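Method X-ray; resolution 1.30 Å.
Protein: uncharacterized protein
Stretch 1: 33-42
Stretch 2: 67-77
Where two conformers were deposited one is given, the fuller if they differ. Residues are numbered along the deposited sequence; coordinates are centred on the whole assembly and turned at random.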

# COMPACT_ATOMS: atom_id res chain seq x y z
N TYR A 33 -8.88 -6.96 -5.13
CA TYR A 33 -8.58 -6.27 -3.87
C TYR A 33 -7.23 -5.62 -4.01
O TYR A 33 -6.25 -6.31 -4.35
CB TYR A 33 -8.51 -7.25 -2.68
CG TYR A 33 -9.78 -7.97 -2.41
CD1 TYR A 33 -10.72 -7.46 -1.52
CD2 TYR A 33 -10.06 -9.18 -3.01
CE1 TYR A 33 -11.88 -8.15 -1.25
CE2 TYR A 33 -11.22 -9.86 -2.75
CZ TYR A 33 -12.14 -9.37 -1.87
OH TYR A 33 -13.30 -10.04 -1.60
N THR A 34 -7.12 -4.33 -3.67
CA THR A 34 -5.84 -3.69 -3.54
C THR A 34 -5.53 -3.49 -2.06
O THR A 34 -6.36 -2.93 -1.33
CB THR A 34 -5.79 -2.32 -4.27
OG1 THR A 34 -5.96 -2.50 -5.66
CG2 THR A 34 -4.51 -1.59 -4.00
N LEU A 35 -4.37 -3.95 -1.62
CA LEU A 35 -3.89 -3.66 -0.29
C LEU A 35 -2.85 -2.55 -0.41
O LEU A 35 -1.75 -2.78 -0.90
CB LEU A 35 -3.29 -4.91 0.37
CG LEU A 35 -2.90 -4.75 1.84
CD1 LEU A 35 -4.08 -4.29 2.71
CD2 LEU A 35 -2.36 -6.12 2.35
N LEU A 36 -3.29 -1.33 -0.10
CA LEU A 36 -2.46 -0.17 -0.18
C LEU A 36 -1.65 -0.05 1.12
O LEU A 36 -2.22 -0.01 2.20
CB LEU A 36 -3.34 1.08 -0.38
CG LEU A 36 -2.62 2.43 -0.40
CD1 LEU A 36 -1.69 2.51 -1.60
CD2 LEU A 36 -3.62 3.56 -0.46
N PHE A 37 -0.34 -0.07 0.97
CA PHE A 37 0.60 -0.13 2.06
C PHE A 37 1.47 1.12 2.04
O PHE A 37 2.41 1.20 1.27
CB PHE A 37 1.38 -1.44 1.93
CG PHE A 37 2.57 -1.61 2.85
CD1 PHE A 37 2.69 -0.98 4.10
CD2 PHE A 37 3.57 -2.50 2.50
CE1 PHE A 37 3.80 -1.20 4.89
CE2 PHE A 37 4.68 -2.71 3.29
CZ PHE A 37 4.78 -2.07 4.50
N ILE A 38 1.13 2.11 2.87
CA ILE A 38 1.88 3.38 2.93
C ILE A 38 3.00 3.19 3.90
O ILE A 38 2.77 2.82 5.04
CB ILE A 38 0.98 4.55 3.33
CG1 ILE A 38 -0.31 4.58 2.52
CG2 ILE A 38 1.77 5.84 3.24
CD1 ILE A 38 -1.33 5.64 2.95
N ASN A 39 4.24 3.39 3.47
CA ASN A 39 5.41 2.94 4.26
C ASN A 39 6.49 3.99 4.17
O ASN A 39 6.55 4.77 3.21
CB ASN A 39 5.89 1.62 3.70
CG ASN A 39 6.39 1.72 2.31
OD1 ASN A 39 5.65 1.51 1.32
ND2 ASN A 39 7.59 2.12 2.18
N ASN A 40 7.35 4.01 5.16
CA ASN A 40 8.61 4.74 5.04
C ASN A 40 9.51 3.74 5.60
O ASN A 40 9.47 3.48 6.81
CB ASN A 40 8.65 6.07 5.84
CG ASN A 40 9.95 6.78 5.66
OD1 ASN A 40 10.99 6.12 5.58
ND2 ASN A 40 9.92 8.11 5.56
N PRO A 41 10.25 3.08 4.74
CA PRO A 41 10.95 1.91 5.22
C PRO A 41 12.20 2.27 6.03
O PRO A 41 12.90 1.36 6.50
CB PRO A 41 11.34 1.15 3.95
CG PRO A 41 10.79 1.91 2.79
CD PRO A 41 10.35 3.24 3.27
N GLY A 42 12.49 3.55 6.22
CA GLY A 42 13.36 3.92 7.33
C GLY A 42 12.81 3.73 8.77
O GLY A 42 13.06 4.62 9.60
N LYS A 67 -6.19 -12.61 -6.55
CA LYS A 67 -7.36 -11.80 -6.14
C LYS A 67 -6.82 -10.49 -5.53
O LYS A 67 -7.47 -9.43 -5.66
CB LYS A 67 -8.16 -12.52 -5.12
CG LYS A 67 -8.86 -13.73 -5.66
CD LYS A 67 -9.49 -14.57 -4.57
CE LYS A 67 -10.62 -13.97 -3.83
NZ LYS A 67 -11.82 -13.75 -4.67
N LEU A 68 -5.74 -10.52 -4.76
CA LEU A 68 -5.22 -9.38 -4.02
C LEU A 68 -3.85 -9.03 -4.51
O LEU A 68 -3.01 -9.90 -4.70
CB LEU A 68 -5.17 -9.70 -2.51
CG LEU A 68 -4.75 -8.57 -1.56
CD1 LEU A 68 -5.56 -8.69 -0.25
CD2 LEU A 68 -3.31 -8.50 -1.35
N LYS A 69 -3.61 -7.73 -4.69
CA LYS A 69 -2.31 -7.21 -5.02
C LYS A 69 -1.95 -6.13 -3.99
O LYS A 69 -2.77 -5.32 -3.62
CB LYS A 69 -2.23 -6.66 -6.44
CG LYS A 69 -2.40 -7.77 -7.49
CD LYS A 69 -2.28 -7.32 -8.88
CE LYS A 69 -0.82 -6.95 -9.24
NZ LYS A 69 0.17 -8.07 -9.23
N VAL A 70 -0.71 -6.15 -3.59
CA VAL A 70 -0.13 -5.18 -2.68
C VAL A 70 0.47 -4.03 -3.51
O VAL A 70 1.29 -4.27 -4.42
CB VAL A 70 0.94 -5.79 -1.78
CG1 VAL A 70 1.59 -4.72 -0.88
CG2 VAL A 70 0.38 -6.93 -0.91
N LEU A 71 0.06 -2.80 -3.20
CA LEU A 71 0.62 -1.58 -3.75
C LEU A 71 1.26 -0.84 -2.60
O LEU A 71 0.57 -0.31 -1.73
CB LEU A 71 -0.48 -0.75 -4.42
CG LEU A 71 0.00 0.55 -5.06
CD1 LEU A 71 1.05 0.32 -6.11
CD2 LEU A 71 -1.21 1.28 -5.63
N SER A 72 2.58 -0.87 -2.55
CA SER A 72 3.33 -0.13 -1.55
C SER A 72 3.65 1.25 -2.07
O SER A 72 4.10 1.42 -3.22
CB SER A 72 4.61 -0.84 -1.20
OG SER A 72 5.63 0.03 -0.71
N ILE A 73 3.45 2.26 -1.24
CA ILE A 73 3.70 3.65 -1.63
C ILE A 73 4.50 4.37 -0.58
O ILE A 73 4.09 4.42 0.60
CB ILE A 73 2.39 4.40 -1.96
CG1 ILE A 73 2.66 5.83 -2.46
CG2 ILE A 73 1.40 4.49 -0.83
CD1 ILE A 73 3.46 5.90 -3.79
N TYR A 74 5.60 4.96 -1.01
CA TYR A 74 6.44 5.79 -0.18
C TYR A 74 6.13 7.24 -0.44
O TYR A 74 6.30 7.71 -1.57
CB TYR A 74 7.89 5.49 -0.53
CG TYR A 74 8.89 6.38 0.18
CD1 TYR A 74 9.06 6.32 1.52
CD2 TYR A 74 9.74 7.19 -0.50
CE1 TYR A 74 9.98 7.13 2.17
CE2 TYR A 74 10.66 8.03 0.15
CZ TYR A 74 10.78 7.96 1.47
OH TYR A 74 11.70 8.76 2.13
N PRO A 75 5.68 8.00 0.59
CA PRO A 75 5.19 9.36 0.34
C PRO A 75 6.18 10.46 0.71
O PRO A 75 5.84 11.64 0.63
CB PRO A 75 4.00 9.45 1.27
CG PRO A 75 4.45 8.67 2.46
CD PRO A 75 5.19 7.50 1.91
N ASP A 76 7.33 10.09 1.19
CA ASP A 76 8.33 11.06 1.72
C ASP A 76 9.49 11.31 0.75
O ASP A 76 9.43 10.93 -0.41
CB ASP A 76 8.82 10.60 3.08
CG ASP A 76 7.73 10.59 4.14
OD1 ASP A 76 6.84 11.45 4.08
OD2 ASP A 76 7.76 9.66 4.98
N GLU A 77 10.55 12.01 1.20
CA GLU A 77 11.59 12.63 0.32
C GLU A 77 12.85 11.84 0.08
O GLU A 77 13.66 12.21 -0.80
CB GLU A 77 12.05 13.99 0.92
CG GLU A 77 10.95 15.00 1.00
CD GLU A 77 10.07 14.82 2.22
OE1 GLU A 77 10.36 13.91 3.05
OE2 GLU A 77 9.08 15.56 2.34
O HOH W 1 -13.50 -12.65 -2.54

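Strands 33-38 and 68-74 lie side by side as parallel neighbours in a sheet, their directions 22° apart. The register is simple: Y33 pairs with L68, and each later residue with the next, through I38 with I73. In stretch 1 the odd-numbered residues of the strand do the backbone bonding. L35 shows the pattern: its N donates to K69 O (2.9 Å), and its O accepts from L71 N (2.9 Å). Y33 and F37 bond the same way, and N39 N extends the ladder to I73 O at 3.1 Å. The even-numbered residues turn their amides away from this partner, but T34, L36 and I38 each bring CA-H close to a carbonyl of stretch 2.

Y33 covers the most surface. Its N donates to K67 O (2.9 Å), opening the ladder. Its CB packs on L68 CD1 at 4.1 Å. At the far end of the ring, one water joins the two stretches: it lies 2.8 Å from Y33 OH and accepts from K67 NZ at 2.9 Å.

L35 is next and shares a face with Y33, F37, L68, V70 and S72. It is buried and apolar. Its CB meets L68 CD2 at 4.0 Å, and its CD2 meets V70 CG2 at 4.3 Å, so it touches its bridge partner V70 and L68, two residues earlier on the same face.

I73 holds the other face, with T34, L36, I38, K69 and L71. Its CG2 lies 3.7 Å from L36 CD1 and 3.8 Å from I38 CG1. One methyl thus serves two neighbours.

Beyond the strands the contact becomes polar. N40 ND2 donates to D76 OD2 at 2.7 Å, an amide meeting a carboxylate. N40 OD1 accepts from G42 N at 3.0 Å, which ties down the turn. Nearby, P41 CD packs against Y74 CD1 at 3.8 Å.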